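Local coordinates for gala protein type 1, 3 or 4 (Legionella pneumophila subsp. pneumophila, PDB 4XA9), which probably binds a small GTPase and stimulates its GTP hydrolysis through a leucine-rich-repeat solenoid, at residues L22-L27 against L50-I55. Sequence-based numbering, arbitrary orientation. Where two conformers were deposited one is given.
Sequences LSFLNL and LSHNDI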
loop_
_atom_site.group_PDB
_atom_site.type_symbol
_atom_site.label_atom_id
_atom_site.label_comp_id
_atom_site.label_asym_id
_atom_site.label_seq_id
_atom_site.Cartn_x
_atom_site.Cartn_y
_atom_site.Cartn_z
ATOM N N LEU A 22 -17.859 -2.499 7.292
ATOM C CA LEU A 22 -17.976 -1.392 8.239
ATOM C C LEU A 22 -16.651 -0.632 8.352
ATOM O O LEU A 22 -16.233 -0.240 9.438
ATOM C CB LEU A 22 -18.406 -1.908 9.610
ATOM C CG LEU A 22 -19.750 -2.641 9.722
ATOM C CD1 LEU A 22 -19.850 -3.352 11.065
ATOM C CD2 LEU A 22 -20.920 -1.663 9.545
ATOM N N SER A 23 -15.992 -0.432 7.220
ATOM C CA SER A 23 -14.708 0.259 7.217
ATOM C C SER A 23 -14.887 1.769 7.348
ATOM O O SER A 23 -15.915 2.323 6.960
ATOM C CB SER A 23 -13.915 -0.068 5.948
ATOM O OG SER A 23 -14.574 0.422 4.798
ATOM N N PHE A 24 -13.881 2.420 7.927
ATOM C CA PHE A 24 -13.841 3.881 8.071
ATOM C C PHE A 24 -15.020 4.475 8.849
ATOM O O PHE A 24 -15.566 5.510 8.461
ATOM C CB PHE A 24 -13.759 4.562 6.691
ATOM C CG PHE A 24 -12.451 4.341 5.971
ATOM C CD1 PHE A 24 -11.337 5.107 6.277
ATOM C CD2 PHE A 24 -12.343 3.390 4.968
ATOM C CE1 PHE A 24 -10.130 4.909 5.614
ATOM C CE2 PHE A 24 -11.138 3.190 4.301
ATOM C CZ PHE A 24 -10.035 3.953 4.626
ATOM N N LEU A 25 -15.397 3.842 9.957
ATOM C CA LEU A 25 -16.511 4.335 10.763
ATOM C C LEU A 25 -16.049 4.742 12.161
ATOM O O LEU A 25 -16.871 5.046 13.021
ATOM C CB LEU A 25 -17.619 3.275 10.863
ATOM C CG LEU A 25 -18.364 2.952 9.566
ATOM C CD1 LEU A 25 -19.423 1.880 9.795
ATOM C CD2 LEU A 25 -18.999 4.211 8.990
ATOM N N ASN A 26 -14.736 4.761 12.373
ATOM C CA ASN A 26 -14.153 5.051 13.685
ATOM C C ASN A 26 -14.755 4.195 14.805
ATOM O O ASN A 26 -14.968 4.672 15.916
ATOM C CB ASN A 26 -14.311 6.538 14.026
ATOM C CG ASN A 26 -13.486 7.435 13.116
ATOM O OD1 ASN A 26 -12.270 7.537 13.269
ATOM N ND2 ASN A 26 -14.145 8.084 12.169
ATOM N N LEU A 27 -15.023 2.928 14.509
ATOM C CA LEU A 27 -15.567 2.019 15.517
ATOM C C LEU A 27 -14.570 1.773 16.640
ATOM O O LEU A 27 -13.353 1.763 16.421
ATOM C CB LEU A 27 -15.973 0.687 14.893
ATOM C CG LEU A 27 -16.968 0.736 13.735
ATOM C CD1 LEU A 27 -17.351 -0.679 13.334
ATOM C CD2 LEU A 27 -18.198 1.554 14.112
ATOM N N LEU A 50 -13.860 -5.063 8.995
ATOM C CA LEU A 50 -13.791 -4.057 10.053
ATOM C C LEU A 50 -12.586 -3.141 9.880
ATOM O O LEU A 50 -12.143 -2.505 10.833
ATOM C CB LEU A 50 -13.721 -4.720 11.429
ATOM C CG LEU A 50 -14.908 -5.570 11.863
ATOM C CD1 LEU A 50 -14.660 -6.145 13.248
ATOM C CD2 LEU A 50 -16.182 -4.745 11.849
ATOM N N SER A 51 -12.051 -3.078 8.666
ATOM C CA SER A 51 -10.788 -2.380 8.434
ATOM C C SER A 51 -10.914 -0.875 8.626
ATOM O O SER A 51 -11.996 -0.324 8.494
ATOM C CB SER A 51 -10.261 -2.678 7.030
ATOM O OG SER A 51 -11.146 -2.173 6.045
ATOM N N HIS A 52 -9.802 -0.224 8.953
ATOM C CA HIS A 52 -9.755 1.230 9.084
ATOM C C HIS A 52 -10.722 1.735 10.164
ATOM O O HIS A 52 -11.601 2.555 9.905
ATOM C CB HIS A 52 -10.058 1.904 7.743
ATOM C CG HIS A 52 -9.085 1.556 6.653
ATOM N ND1 HIS A 52 -7.863 2.181 6.517
ATOM C CD2 HIS A 52 -9.169 0.672 5.628
ATOM C CE1 HIS A 52 -7.230 1.686 5.467
ATOM N NE2 HIS A 52 -8.003 0.773 4.907
ATOM N N ASN A 53 -10.547 1.226 11.376
ATOM C CA ASN A 53 -11.307 1.692 12.522
ATOM C C ASN A 53 -10.358 1.874 13.694
ATOM O O ASN A 53 -9.145 1.968 13.487
ATOM C CB ASN A 53 -12.440 0.720 12.843
ATOM C CG ASN A 53 -13.609 0.870 11.893
ATOM O OD1 ASN A 53 -14.186 1.951 11.780
ATOM N ND2 ASN A 53 -13.953 -0.205 11.186
ATOM N N ASP A 54 -10.889 1.914 14.914
ATOM C CA ASP A 54 -10.070 2.195 16.092
ATOM C C ASP A 54 -10.141 1.073 17.110
ATOM O O ASP A 54 -10.103 1.308 18.316
ATOM C CB ASP A 54 -10.510 3.506 16.748
ATOM C CG ASP A 54 -10.399 4.692 15.814
ATOM O OD1 ASP A 54 -9.418 4.754 15.046
ATOM O OD2 ASP A 54 -11.303 5.557 15.841
ATOM N N ILE A 55 -10.260 -0.151 16.622
ATOM C CA ILE A 55 -10.417 -1.307 17.493
ATOM C C ILE A 55 -9.086 -1.690 18.137
ATOM O O ILE A 55 -8.039 -1.640 17.488
ATOM C CB ILE A 55 -10.995 -2.493 16.699
ATOM C CG1 ILE A 55 -12.324 -2.080 16.054
ATOM C CG2 ILE A 55 -11.163 -3.724 17.580
ATOM C CD1 ILE A 55 -12.887 -3.102 15.093
HETATM O O HOH W 1 -12.030 4.908 11.011
HETATM O O HOH W 2 -12.544 6.386 17.767
#
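Asn53 reaches from the 50-55 loop into the turn of 22-27, and both ends of its buried amide bond to that backbone. ND2 gives a nearly straight bond to Leu22 O (2.9 Å, 172°), with the oxygen in the amide plane, and its second bond goes to Leu50 O of its own loop. OD1 accepts from Leu25 N at 2.9 Å and from Leu27 N, which arrive from opposite faces of the carbonyl plane; with two bonds at each end, the amide has its rotation fixed. Leu27 packs CB and CG along this amide, and its carbonyl O takes Asp54 N at 2.9 Å. Also in the buried part of the contact, Leu22 CD1 meets Leu50 CD2 at 4.0 Å, both side chains also touching Leu35 of helix 32-41. This is the asparagine ladder of a leucine-rich-repeat solenoid: both segments follow parallel neighbouring strands, and Asn77 repeats part of the pattern one turn on, bonding to Leu50 O and Ile55 N. Towards solvent the contact changes character. His52 lies alongside Phe24 in an offset stack, centroids 4.1 Å apart and planes 11° from parallel, while His52 CB sits over the centre of the phenyl face; His76 continues the stack beyond His52. A water links Asn26 N to His52 O. The carboxylate of Asp54 lies beside exposed Asn26, whose CB is 3.6 Å from Asp54 OD2, and its OD1 pairs with a basic side chain of another protein chain.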